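Local coordinates for immunity protein 52 domain-containing protein (Burkholderia pseudomallei K96243, PDB 4RHO) that is of unknown function but, as a member of the Imm52 immunity protein family, probably protects its producer by neutralising a cognate toxin, at residues A[181-186]-A[251-256]; A[166-171]-A[188-193]; A[177-182]-A[243-248]; A[204-209]-A[220-225]. All blocks are in the same frame, centred on the assembly; numbering follows the deposited sequence.

Contact 1 of 4, residues A[181-186]-A[251-256]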
loop_
_atom_site.group_PDB
_atom_site.type_symbol
_atom_site.label_atom_id
_atom_site.label_comp_id
_atom_site.label_asym_id
_atom_site.label_seq_id
_atom_site.Cartn_x
_atom_site.Cartn_y
_atom_site.Cartn_z
ATOM N N ASP A 181 13.068 12.599 -7.018
ATOM C CA ASP A 181 13.401 11.337 -6.348
ATOM C C ASP A 181 13.409 11.513 -4.809
ATOM O O ASP A 181 13.299 10.530 -4.081
ATOM C CB ASP A 181 14.769 10.788 -6.844
ATOM C CG ASP A 181 15.936 11.773 -6.726
ATOM O OD1 ASP A 181 15.722 12.893 -6.209
ATOM O OD2 ASP A 181 17.049 11.431 -7.181
ATOM N N ASP A 182 13.491 12.779 -4.328
ATOM C CA ASP A 182 13.507 13.083 -2.890
ATOM C C ASP A 182 12.084 13.379 -2.368
ATOM O O ASP A 182 11.900 13.601 -1.170
ATOM C CB ASP A 182 14.448 14.283 -2.597
ATOM C CG ASP A 182 14.027 15.586 -3.272
ATOM O OD1 ASP A 182 13.474 15.523 -4.396
ATOM O OD2 ASP A 182 14.335 16.664 -2.721
ATOM N N LYS A 183 11.087 13.379 -3.266
ATOM C CA LYS A 183 9.699 13.651 -2.894
ATOM C C LYS A 183 8.770 12.541 -3.418
ATOM O O LYS A 183 9.092 11.885 -4.404
ATOM C CB LYS A 183 9.255 15.023 -3.439
ATOM C CG LYS A 183 10.067 16.187 -2.898
ATOM C CD LYS A 183 9.678 17.488 -3.568
ATOM C CE LYS A 183 10.465 18.668 -3.045
ATOM N NZ LYS A 183 11.909 18.571 -3.392
ATOM N N PRO A 184 7.585 12.333 -2.787
ATOM C CA PRO A 184 6.670 11.280 -3.281
ATOM C C PRO A 184 6.266 11.487 -4.751
ATOM O O PRO A 184 6.225 12.624 -5.239
ATOM C CB PRO A 184 5.457 11.401 -2.355
ATOM C CG PRO A 184 5.988 12.045 -1.118
ATOM C CD PRO A 184 7.058 12.983 -1.571
ATOM N N GLY A 185 6.016 10.381 -5.449
ATOM C CA GLY A 185 5.557 10.409 -6.827
ATOM C C GLY A 185 4.049 10.357 -6.936
ATOM O O GLY A 185 3.375 9.818 -6.052
ATOM N N VAL A 186 3.499 10.954 -7.997
ATOM C CA VAL A 186 2.056 10.948 -8.226
ATOM C C VAL A 186 1.628 9.592 -8.806
ATOM O O VAL A 186 0.659 9.001 -8.329
ATOM C CB VAL A 186 1.614 12.127 -9.141
ATOM C CG1 VAL A 186 0.219 11.896 -9.706
ATOM C CG2 VAL A 186 1.680 13.445 -8.392
ATOM N N ASP A 251 4.212 24.322 -2.929
ATOM C CA ASP A 251 4.662 23.771 -1.629
ATOM C C ASP A 251 3.593 22.813 -1.030
ATOM O O ASP A 251 3.247 22.926 0.149
ATOM C CB ASP A 251 5.003 24.910 -0.629
ATOM C CG ASP A 251 5.969 24.492 0.488
ATOM O OD1 ASP A 251 6.397 23.305 0.499
ATOM O OD2 ASP A 251 6.334 25.359 1.311
ATOM N N LEU A 252 3.084 21.876 -1.850
ATOM C CA LEU A 252 2.091 20.892 -1.397
ATOM C C LEU A 252 2.713 19.503 -1.291
ATOM O O LEU A 252 2.120 18.604 -0.695
ATOM C CB LEU A 252 0.877 20.857 -2.361
ATOM C CG LEU A 252 0.006 22.121 -2.389
ATOM C CD1 LEU A 252 -0.967 22.086 -3.557
ATOM C CD2 LEU A 252 -0.749 22.299 -1.075
ATOM N N LEU A 253 3.911 19.323 -1.871
ATOM C CA LEU A 253 4.578 18.032 -1.870
ATOM C C LEU A 253 5.782 18.034 -0.894
ATOM O O LEU A 253 6.781 18.708 -1.136
ATOM C CB LEU A 253 5.038 17.669 -3.300
ATOM C CG LEU A 253 5.387 16.201 -3.534
ATOM C CD1 LEU A 253 4.184 15.306 -3.279
ATOM C CD2 LEU A 253 5.898 15.985 -4.936
ATOM N N PRO A 254 5.685 17.302 0.231
ATOM C CA PRO A 254 6.801 17.297 1.187
ATOM C C PRO A 254 7.930 16.376 0.742
ATOM O O PRO A 254 7.710 15.475 -0.059
ATOM C CB PRO A 254 6.153 16.797 2.477
ATOM C CG PRO A 254 5.049 15.906 2.022
ATOM C CD PRO A 254 4.551 16.468 0.701
ATOM N N ALA A 255 9.134 16.580 1.286
ATOM C CA ALA A 255 10.262 15.674 1.031
ATOM C C ALA A 255 10.134 14.427 1.884
ATOM O O ALA A 255 9.619 14.501 3.001
ATOM C CB ALA A 255 11.580 16.381 1.324
ATOM N N TYR A 256 10.569 13.261 1.353
ATOM C CA TYR A 256 10.513 11.988 2.100
ATOM C C TYR A 256 11.132 12.135 3.505
ATOM O O TYR A 256 10.606 11.585 4.472
ATOM C CB TYR A 256 11.246 10.870 1.331
ATOM C CG TYR A 256 10.525 10.380 0.093
ATOM C CD1 TYR A 256 9.304 9.712 0.192
ATOM C CD2 TYR A 256 11.153 10.393 -1.150
ATOM C CE1 TYR A 256 8.677 9.177 -0.933
ATOM C CE2 TYR A 256 10.537 9.856 -2.281
ATOM C CZ TYR A 256 9.309 9.235 -2.165
ATOM O OH TYR A 256 8.714 8.689 -3.274
#
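With CG of Tyr-256 beside its own backbone N (chi1 -72°), the phenol swings back over the 181-186 loop, while Leu-253 takes CG anti to its backbone N (chi1 -163°) and sets CD1 against Pro-184 and CD2 against Pro-184 and Lys-183. One backbone hydrogen bond joins the segments, from Tyr-256 N to Asp-182 O at 2.9 Å, nearly straight (166° at the hydrogen). The Tyr-256 ring carries the peptide between Lys-183 and Pro-184 over one face, with Pro-184 N displaced toward the rim, and Asp-181 O lies in the ring plane at the edge, 3.4 Å from Tyr-256 CE2. Pro-184 CG packs 3.9 Å from Tyr-256 CE1, and Leu-253 CD2 comes within 3.4 Å of Pro-184 O. Lys-183 turns its aliphatic part to this surface, CB lying 3.8 Å from Leu-253 CD2, whereas its NZ bends round to a salt bridge with Asp-182 OD2 (3.2 Å), weak as a hydrogen bond. Glu-168 OE2 on strand 166-171 takes hydrogen bonds from both Tyr-256 OH and Gly-185 N. Two donors on one carboxylate oxygen probably favour its charged form, and they tie the tyrosine and the loop to the same sheet residue.

Contact 2 of 4, residues A[166-171]-A[188-193]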
loop_
_atom_site.group_PDB
_atom_site.type_symbol
_atom_site.label_atom_id
_atom_site.label_comp_id
_atom_site.label_asym_id
_atom_site.label_seq_id
_atom_site.Cartn_x
_atom_site.Cartn_y
_atom_site.Cartn_z
ATOM N N VAL A 166 0.966 10.092 3.741
ATOM C CA VAL A 166 1.113 9.994 2.282
ATOM C C VAL A 166 0.831 8.554 1.824
ATOM O O VAL A 166 1.230 7.600 2.498
ATOM C CB VAL A 166 2.533 10.470 1.805
ATOM C CG1 VAL A 166 3.640 9.669 2.479
ATOM C CG2 VAL A 166 2.658 10.394 0.281
ATOM N N VAL A 167 0.142 8.401 0.687
ATOM C CA VAL A 167 -0.034 7.098 0.048
ATOM C C VAL A 167 0.353 7.206 -1.428
ATOM O O VAL A 167 -0.171 8.063 -2.142
ATOM C CB VAL A 167 -1.475 6.537 0.207
ATOM C CG1 VAL A 167 -1.587 5.150 -0.419
ATOM C CG2 VAL A 167 -1.895 6.502 1.670
ATOM N N GLU A 168 1.285 6.356 -1.877
ATOM C CA GLU A 168 1.713 6.326 -3.276
ATOM C C GLU A 168 1.160 5.097 -3.972
ATOM O O GLU A 168 1.283 3.987 -3.451
ATOM C CB GLU A 168 3.249 6.343 -3.376
ATOM C CG GLU A 168 3.893 7.564 -2.759
ATOM C CD GLU A 168 5.406 7.524 -2.773
ATOM O OE1 GLU A 168 5.993 6.928 -1.840
ATOM O OE2 GLU A 168 6.003 8.030 -3.749
ATOM N N ALA A 169 0.514 5.287 -5.117
ATOM C CA ALA A 169 -0.006 4.175 -5.901
ATOM C C ALA A 169 0.498 4.259 -7.333
ATOM O O ALA A 169 0.243 5.247 -8.015
ATOM C CB ALA A 169 -1.529 4.176 -5.872
ATOM N N SER A 170 1.321 3.282 -7.745
ATOM C CA SER A 170 1.919 3.266 -9.078
ATOM C C SER A 170 2.485 1.884 -9.406
ATOM O O SER A 170 2.923 1.163 -8.499
ATOM C CB SER A 170 3.025 4.318 -9.181
ATOM O OG SER A 170 4.048 4.088 -8.223
ATOM N N PRO A 171 2.556 1.504 -10.714
ATOM C CA PRO A 171 3.187 0.223 -11.057
ATOM C C PRO A 171 4.673 0.246 -10.744
ATOM O O PRO A 171 5.295 1.319 -10.760
ATOM C CB PRO A 171 2.927 0.086 -12.571
ATOM C CG PRO A 171 1.898 1.141 -12.895
ATOM C CD PRO A 171 2.103 2.225 -11.918
ATOM N N TRP A 188 -0.042 6.677 -10.587
ATOM C CA TRP A 188 -1.474 6.602 -10.887
ATOM C C TRP A 188 -2.252 7.515 -9.938
ATOM O O TRP A 188 -3.034 8.358 -10.391
ATOM C CB TRP A 188 -1.987 5.144 -10.773
ATOM C CG TRP A 188 -3.334 4.913 -11.427
ATOM C CD1 TRP A 188 -4.199 5.864 -11.892
ATOM C CD2 TRP A 188 -3.936 3.645 -11.720
ATOM N NE1 TRP A 188 -5.296 5.266 -12.465
ATOM C CE2 TRP A 188 -5.163 3.903 -12.371
ATOM C CE3 TRP A 188 -3.540 2.309 -11.533
ATOM C CZ2 TRP A 188 -6.013 2.875 -12.802
ATOM C CZ3 TRP A 188 -4.392 1.293 -11.943
ATOM C CH2 TRP A 188 -5.612 1.580 -12.566
HETATM N N MSE A 189 -1.996 7.376 -8.614
HETATM C CA MSE A 189 -2.683 8.146 -7.560
HETATM C C MSE A 189 -1.735 8.579 -6.478
HETATM O O MSE A 189 -0.876 7.797 -6.072
HETATM C CB MSE A 189 -3.782 7.316 -6.928
HETATM C CG MSE A 189 -4.913 7.092 -7.791
HETATM SE SE MSE A 189 -6.199 6.038 -6.907
HETATM C CE MSE A 189 -7.482 6.010 -8.285
ATOM N N LEU A 190 -2.027 9.720 -5.848
ATOM C CA LEU A 190 -1.275 10.177 -4.687
ATOM C C LEU A 190 -2.209 10.773 -3.647
ATOM O O LEU A 190 -2.908 11.748 -3.934
ATOM C CB LEU A 190 -0.210 11.213 -5.102
ATOM C CG LEU A 190 0.572 11.860 -3.949
ATOM C CD1 LEU A 190 1.507 10.861 -3.295
ATOM C CD2 LEU A 190 1.344 13.063 -4.430
ATOM N N TYR A 191 -2.214 10.203 -2.426
ATOM C CA TYR A 191 -2.995 10.754 -1.325
ATOM C C TYR A 191 -2.133 11.650 -0.451
ATOM O O TYR A 191 -1.029 11.265 -0.063
ATOM C CB TYR A 191 -3.629 9.632 -0.471
ATOM C CG TYR A 191 -4.217 10.135 0.837
ATOM C CD1 TYR A 191 -5.479 10.726 0.878
ATOM C CD2 TYR A 191 -3.483 10.081 2.023
ATOM C CE1 TYR A 191 -6.009 11.227 2.069
ATOM C CE2 TYR A 191 -4.005 10.574 3.224
ATOM C CZ TYR A 191 -5.267 11.150 3.242
ATOM O OH TYR A 191 -5.782 11.639 4.420
ATOM N N LEU A 192 -2.647 12.832 -0.119
ATOM C CA LEU A 192 -2.003 13.740 0.822
ATOM C C LEU A 192 -3.027 14.238 1.837
ATOM O O LEU A 192 -4.171 14.496 1.477
ATOM C CB LEU A 192 -1.348 14.930 0.078
ATOM C CG LEU A 192 -0.148 14.581 -0.815
ATOM C CD1 LEU A 192 0.245 15.751 -1.666
ATOM C CD2 LEU A 192 1.045 14.104 0.021
ATOM N N PRO A 193 -2.667 14.303 3.140
ATOM C CA PRO A 193 -3.670 14.700 4.154
ATOM C C PRO A 193 -3.939 16.214 4.137
ATOM O O PRO A 193 -3.920 16.864 5.181
ATOM C CB PRO A 193 -3.039 14.245 5.471
ATOM C CG PRO A 193 -1.579 14.284 5.222
ATOM C CD PRO A 193 -1.363 13.982 3.753
#
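Leu-190 reaches across to strand 166-171 through one branch. Its CB leaves on the sheet face that also bears Glu-168; CG stands anti to the backbone N (chi1 175°), and this turns CD1 back over the partner strand. There CD1 meets Val-167 O at 3.5 Å, Val-166 CG2 at 3.8 Å and the aliphatic CG of Glu-168 at 4.1 Å, while CD2 packs on Leu-247 of helix 234-249. The Glu-168 and Leu-190 side chains run alongside each other in the same direction. On the other face Val-167 CB and Tyr-191 CB approach to 3.8 Å, and Ala-169 sits beside Met-189, a selenomethionine whose chain continues toward helix 148-162. The hydrogen-bonded pairs Val-167/Tyr-191 and Ala-169/Met-189 flank Glu-168/Leu-190: Tyr-191 N gives a 3.0 Å bond to Val-167 O, and Ala-169 N another of 3.0 Å to Met-189 O. Where strand 189-192 begins, Ala-169 O receives Met-189 N (3.1 Å) and, weakly, Trp-188 N, so two residues face one in a classic beta bulge. The chemistry implies a buried, mostly apolar pair: Val-167, Ala-169, Met-189 and Tyr-191 bond across it, while Val-166, Glu-168, Ser-170 and Leu-190 turn their backbone groups to the strands on the outer sides.

Contact 3 of 4, residues A[177-182]-A[243-248]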
loop_
_atom_site.group_PDB
_atom_site.type_symbol
_atom_site.label_atom_id
_atom_site.label_comp_id
_atom_site.label_asym_id
_atom_site.label_seq_id
_atom_site.Cartn_x
_atom_site.Cartn_y
_atom_site.Cartn_z
ATOM N N LYS A 177 10.863 7.165 -12.952
ATOM C CA LYS A 177 10.261 8.068 -13.933
ATOM C C LYS A 177 9.712 9.366 -13.268
ATOM O O LYS A 177 9.417 10.333 -13.977
ATOM C CB LYS A 177 9.126 7.345 -14.697
ATOM C CG LYS A 177 9.601 6.134 -15.522
ATOM C CD LYS A 177 10.279 6.558 -16.829
ATOM C CE LYS A 177 10.734 5.371 -17.660
ATOM N NZ LYS A 177 11.898 4.668 -17.044
ATOM N N GLN A 178 9.562 9.379 -11.915
ATOM C CA GLN A 178 9.009 10.558 -11.221
ATOM C C GLN A 178 10.016 11.748 -11.243
ATOM O O GLN A 178 11.227 11.531 -11.302
ATOM C CB GLN A 178 8.591 10.214 -9.767
ATOM C CG GLN A 178 9.752 9.872 -8.831
ATOM C CD GLN A 178 9.250 9.360 -7.493
ATOM O OE1 GLN A 178 8.428 8.438 -7.419
ATOM N NE2 GLN A 178 9.774 9.912 -6.410
ATOM N N VAL A 179 9.486 13.007 -11.287
ATOM C CA VAL A 179 10.319 14.224 -11.401
ATOM C C VAL A 179 11.283 14.324 -10.223
ATOM O O VAL A 179 12.467 14.549 -10.422
ATOM C CB VAL A 179 9.444 15.515 -11.507
ATOM C CG1 VAL A 179 10.320 16.762 -11.652
ATOM C CG2 VAL A 179 8.466 15.415 -12.656
ATOM N N PHE A 180 10.766 14.198 -8.995
ATOM C CA PHE A 180 11.579 14.377 -7.801
ATOM C C PHE A 180 11.806 13.044 -7.096
ATOM O O PHE A 180 10.851 12.423 -6.623
ATOM C CB PHE A 180 10.913 15.386 -6.846
ATOM C CG PHE A 180 10.428 16.647 -7.528
ATOM C CD1 PHE A 180 11.288 17.718 -7.742
ATOM C CD2 PHE A 180 9.107 16.764 -7.952
ATOM C CE1 PHE A 180 10.839 18.880 -8.380
ATOM C CE2 PHE A 180 8.664 17.921 -8.600
ATOM C CZ PHE A 180 9.528 18.978 -8.795
ATOM N N ASP A 181 13.068 12.599 -7.018
ATOM C CA ASP A 181 13.401 11.337 -6.348
ATOM C C ASP A 181 13.409 11.513 -4.809
ATOM O O ASP A 181 13.299 10.530 -4.081
ATOM C CB ASP A 181 14.769 10.788 -6.844
ATOM C CG ASP A 181 15.936 11.773 -6.726
ATOM O OD1 ASP A 181 15.722 12.893 -6.209
ATOM O OD2 ASP A 181 17.049 11.431 -7.181
ATOM N N ASP A 182 13.491 12.779 -4.328
ATOM C CA ASP A 182 13.507 13.083 -2.890
ATOM C C ASP A 182 12.084 13.379 -2.368
ATOM O O ASP A 182 11.900 13.601 -1.170
ATOM C CB ASP A 182 14.448 14.283 -2.597
ATOM C CG ASP A 182 14.027 15.586 -3.272
ATOM O OD1 ASP A 182 13.474 15.523 -4.396
ATOM O OD2 ASP A 182 14.335 16.664 -2.721
ATOM N N ILE A 243 1.847 16.926 -12.853
ATOM C CA ILE A 243 1.145 17.080 -11.574
ATOM C C ILE A 243 2.164 17.211 -10.421
ATOM O O ILE A 243 1.981 18.051 -9.540
ATOM C CB ILE A 243 0.154 15.902 -11.334
ATOM C CG1 ILE A 243 -0.967 15.903 -12.403
ATOM C CG2 ILE A 243 -0.442 15.961 -9.900
ATOM C CD1 ILE A 243 -1.854 14.696 -12.373
ATOM N N GLU A 244 3.273 16.424 -10.472
ATOM C CA GLU A 244 4.343 16.498 -9.454
ATOM C C GLU A 244 4.963 17.892 -9.422
ATOM O O GLU A 244 5.119 18.472 -8.344
ATOM C CB GLU A 244 5.427 15.441 -9.728
ATOM C CG GLU A 244 4.977 14.029 -9.409
ATOM C CD GLU A 244 5.747 12.926 -10.110
ATOM O OE1 GLU A 244 6.661 13.243 -10.903
ATOM O OE2 GLU A 244 5.384 11.744 -9.920
ATOM N N ILE A 245 5.266 18.455 -10.611
ATOM C CA ILE A 245 5.838 19.801 -10.737
ATOM C C ILE A 245 4.846 20.858 -10.186
ATOM O O ILE A 245 5.249 21.742 -9.430
ATOM C CB ILE A 245 6.219 20.088 -12.222
ATOM C CG1 ILE A 245 7.359 19.130 -12.696
ATOM C CG2 ILE A 245 6.607 21.571 -12.422
ATOM C CD1 ILE A 245 7.646 19.171 -14.247
ATOM N N ARG A 246 3.545 20.715 -10.515
ATOM C CA ARG A 246 2.504 21.631 -10.025
ATOM C C ARG A 246 2.423 21.606 -8.476
ATOM O O ARG A 246 2.370 22.663 -7.845
ATOM C CB ARG A 246 1.136 21.267 -10.636
ATOM C CG ARG A 246 -0.016 22.181 -10.176
ATOM C CD ARG A 246 0.105 23.578 -10.752
ATOM N NE ARG A 246 -0.018 23.572 -12.210
ATOM C CZ ARG A 246 0.196 24.635 -12.972
ATOM N NH1 ARG A 246 0.566 25.786 -12.426
ATOM N NH2 ARG A 246 0.072 24.551 -14.288
ATOM N N LEU A 247 2.415 20.394 -7.879
ATOM C CA LEU A 247 2.311 20.227 -6.424
ATOM C C LEU A 247 3.505 20.856 -5.694
ATOM O O LEU A 247 3.333 21.417 -4.609
ATOM C CB LEU A 247 2.203 18.737 -6.060
ATOM C CG LEU A 247 0.879 18.069 -6.402
ATOM C CD1 LEU A 247 1.000 16.569 -6.343
ATOM C CD2 LEU A 247 -0.234 18.555 -5.482
ATOM N N VAL A 248 4.718 20.725 -6.259
ATOM C CA VAL A 248 5.921 21.285 -5.635
ATOM C C VAL A 248 5.915 22.813 -5.762
ATOM O O VAL A 248 6.161 23.505 -4.783
ATOM C CB VAL A 248 7.216 20.671 -6.228
ATOM C CG1 VAL A 248 8.447 21.488 -5.836
ATOM C CG2 VAL A 248 7.372 19.226 -5.793
#
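Polar contacts come first, and they centre on Glu-244. Its OE1 accepts Val-179 N at 2.9 Å, almost straight at the hydrogen (172°); the donor arrives on the syn side of the carboxylate but 35° out of its plane. The side chain reaches the loop because it stays extended beyond CG. The other oxygen, OE2, is hydrogen-bonded outside the two segments to Tyr-174 OH and Val-186 N, so three donors share this buried carboxylate, which probably helps to keep it ionised. Within the loop, Gln-178 NE2 donates to Phe-180 O at 2.7 Å, linking the Gln-178 side chain to the backbone two residues on.

Aromatic packing follows. The Phe-180 ring presents one face to Val-248, whose CG2 lies 3.8 Å from the ring centroid and 29° off the normal, a CH-pi contact, with Phe-180 CE2 as the nearest ring atom at 3.4 Å. At the ring edge stands the helix backbone: Glu-244 O is 3.6 Å from Phe-180 CE2, and Ile-245 N is also near the ring plane.

Aliphatic contact joins Val-179 to Ile-245. The two side chains cross at about a right angle, and Val-179 CG2 and Ile-245 CG1 are 3.9 Å apart; the same methyl is also 3.3 Å from Glu-244 OE1.

Glu-244, Ile-245 and Val-248 face the loop, while Ile-243 and Leu-247 pack on Ile-221 of the sheet. This is a helix packed on a sheet by one side, with the adjoining side met by the long connection between strands 166-171 and 189-192, held by a carboxylate that accepts a backbone N-H.

Contact 4 of 4, residues A[204-209]-A[220-225]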
loop_
_atom_site.group_PDB
_atom_site.type_symbol
_atom_site.label_atom_id
_atom_site.label_comp_id
_atom_site.label_asym_id
_atom_site.label_seq_id
_atom_site.Cartn_x
_atom_site.Cartn_y
_atom_site.Cartn_z
ATOM N N ALA A 204 -4.725 17.604 -12.810
ATOM C CA ALA A 204 -5.269 16.368 -12.229
ATOM C C ALA A 204 -6.539 15.917 -12.961
ATOM O O ALA A 204 -7.415 16.732 -13.234
ATOM C CB ALA A 204 -5.560 16.567 -10.748
ATOM N N ARG A 205 -6.613 14.621 -13.313
ATOM C CA ARG A 205 -7.777 14.062 -14.001
ATOM C C ARG A 205 -8.930 13.843 -13.021
ATOM O O ARG A 205 -10.098 13.866 -13.422
ATOM C CB ARG A 205 -7.408 12.744 -14.707
ATOM C CG ARG A 205 -7.043 12.917 -16.203
ATOM C CD ARG A 205 -6.023 14.028 -16.436
ATOM N NE ARG A 205 -5.624 14.114 -17.843
ATOM C CZ ARG A 205 -5.009 15.167 -18.374
ATOM N NH1 ARG A 205 -4.794 16.257 -17.646
ATOM N NH2 ARG A 205 -4.667 15.164 -19.658
ATOM N N ALA A 206 -8.606 13.684 -11.721
ATOM C CA ALA A 206 -9.612 13.564 -10.667
ATOM C C ALA A 206 -9.029 13.953 -9.319
ATOM O O ALA A 206 -7.856 13.693 -9.050
ATOM C CB ALA A 206 -10.154 12.136 -10.611
ATOM N N LEU A 207 -9.834 14.612 -8.483
ATOM C CA LEU A 207 -9.447 14.961 -7.118
ATOM C C LEU A 207 -10.483 14.434 -6.148
ATOM O O LEU A 207 -11.551 15.040 -5.987
ATOM C CB LEU A 207 -9.282 16.490 -6.969
ATOM C CG LEU A 207 -8.135 17.112 -7.780
ATOM C CD1 LEU A 207 -8.305 18.593 -7.903
ATOM C CD2 LEU A 207 -6.768 16.761 -7.168
ATOM N N ILE A 208 -10.246 13.224 -5.620
ATOM C CA ILE A 208 -11.211 12.536 -4.778
ATOM C C ILE A 208 -11.035 12.958 -3.315
ATOM O O ILE A 208 -10.024 12.633 -2.694
ATOM C CB ILE A 208 -11.081 10.993 -4.946
ATOM C CG1 ILE A 208 -11.148 10.597 -6.445
ATOM C CG2 ILE A 208 -12.153 10.253 -4.115
ATOM C CD1 ILE A 208 -10.771 9.196 -6.726
ATOM N N PRO A 209 -12.028 13.673 -2.734
ATOM C CA PRO A 209 -11.916 14.045 -1.319
ATOM C C PRO A 209 -12.083 12.832 -0.403
ATOM O O PRO A 209 -12.941 11.977 -0.654
ATOM C CB PRO A 209 -13.054 15.056 -1.129
ATOM C CG PRO A 209 -14.056 14.691 -2.141
ATOM C CD PRO A 209 -13.300 14.147 -3.326
ATOM N N ILE A 220 -7.197 12.435 -2.807
ATOM C CA ILE A 220 -6.489 11.540 -3.722
ATOM C C ILE A 220 -6.343 12.232 -5.073
ATOM O O ILE A 220 -7.344 12.670 -5.657
ATOM C CB ILE A 220 -7.214 10.167 -3.860
ATOM C CG1 ILE A 220 -7.344 9.465 -2.498
ATOM C CG2 ILE A 220 -6.489 9.265 -4.889
ATOM C CD1 ILE A 220 -8.277 8.254 -2.509
ATOM N N ILE A 221 -5.110 12.401 -5.534
ATOM C CA ILE A 221 -4.840 13.034 -6.811
ATOM C C ILE A 221 -4.664 11.958 -7.882
ATOM O O ILE A 221 -3.825 11.071 -7.728
ATOM C CB ILE A 221 -3.596 13.954 -6.712
ATOM C CG1 ILE A 221 -3.667 14.851 -5.444
ATOM C CG2 ILE A 221 -3.438 14.797 -7.989
ATOM C CD1 ILE A 221 -2.333 15.406 -5.007
ATOM N N VAL A 222 -5.507 11.990 -8.936
ATOM C CA VAL A 222 -5.469 10.962 -9.978
ATOM C C VAL A 222 -4.940 11.563 -11.302
ATOM O O VAL A 222 -5.420 12.612 -11.749
ATOM C CB VAL A 222 -6.860 10.295 -10.173
ATOM C CG1 VAL A 222 -6.771 9.121 -11.142
ATOM C CG2 VAL A 222 -7.442 9.845 -8.834
ATOM N N SER A 223 -3.944 10.901 -11.910
ATOM C CA SER A 223 -3.335 11.372 -13.153
ATOM C C SER A 223 -4.055 10.808 -14.374
ATOM O O SER A 223 -4.121 11.470 -15.402
ATOM C CB SER A 223 -1.856 10.987 -13.200
ATOM O OG SER A 223 -1.697 9.577 -13.166
ATOM N N VAL A 224 -4.495 9.533 -14.296
ATOM C CA VAL A 224 -5.122 8.845 -15.431
ATOM C C VAL A 224 -6.440 8.190 -14.978
ATOM O O VAL A 224 -6.462 7.483 -13.976
ATOM C CB VAL A 224 -4.151 7.796 -16.063
ATOM C CG1 VAL A 224 -4.827 7.033 -17.190
ATOM C CG2 VAL A 224 -2.868 8.463 -16.558
ATOM N N THR A 225 -7.542 8.458 -15.705
ATOM C CA THR A 225 -8.862 7.910 -15.360
ATOM C C THR A 225 -9.476 7.136 -16.547
ATOM O O THR A 225 -10.497 6.468 -16.376
ATOM C CB THR A 225 -9.810 9.041 -14.910
ATOM O OG1 THR A 225 -9.830 10.060 -15.914
ATOM C CG2 THR A 225 -9.416 9.638 -13.572
#
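The one flat side-chain group here, the Arg-205 guanidinium, has Ser-223 O set obliquely to it; its NH1 bonds back to Glu-203 O. The contact with the other strand is made nearer the backbone, where Arg-205 CD passes 3.4 Å from Ser-223 O. Thr-225 crosses the arginine at about a right angle, and its CG2 reaches Ala-206 CB at 3.9 Å.

Beyond this end the pairing is regular. Val-222 N donates to Ala-206 O at 2.9 Å (161° at the hydrogen), and Ile-208 and Ile-220 exchange two bonds, Ile-220 N to Ile-208 O at 2.8 Å and Ile-208 N to Ile-220 O at 3.0 Å. Between those pairs, Leu-207 and Ile-221 lie side by side on the face toward helix 234-249, Leu-207 CD2 meeting Ile-221 CG2 at 4.0 Å. On the face bearing Ala-206, Ile-208 sends CD1 diagonally to Val-222 CG2, also 4.0 Å away, and helix 148-162 covers Ile-208 and Ile-220.

Val-222 O takes two donors, Arg-205 N at 2.8 Å and, weakly, Ala-206 N. With two residues opposite one, this is a classic beta bulge at the open end of an antiparallel beta hairpin, strands 206-212 and 215-222, which forms one margin of the sheet.

In the fold
From the N terminus, the chain first lays down strand 20-26 and later strand 166-171, its neighbour in the sheet. Contact 2 closes the loop from there to strand 189-192, and that loop holds the first segments of contacts 1 and 3, which share Asp-181 and Asp-182. Contact 4 follows in series as the hairpin that continues the sheet through strand 215-222. Helix 234-249 then returns to the loop in contact 3, and the tail after it does so in contact 1. Both therefore cross contact 2 and enclose contact 4. Together they tie the loop, the helix and the C-terminal tail to one sheet.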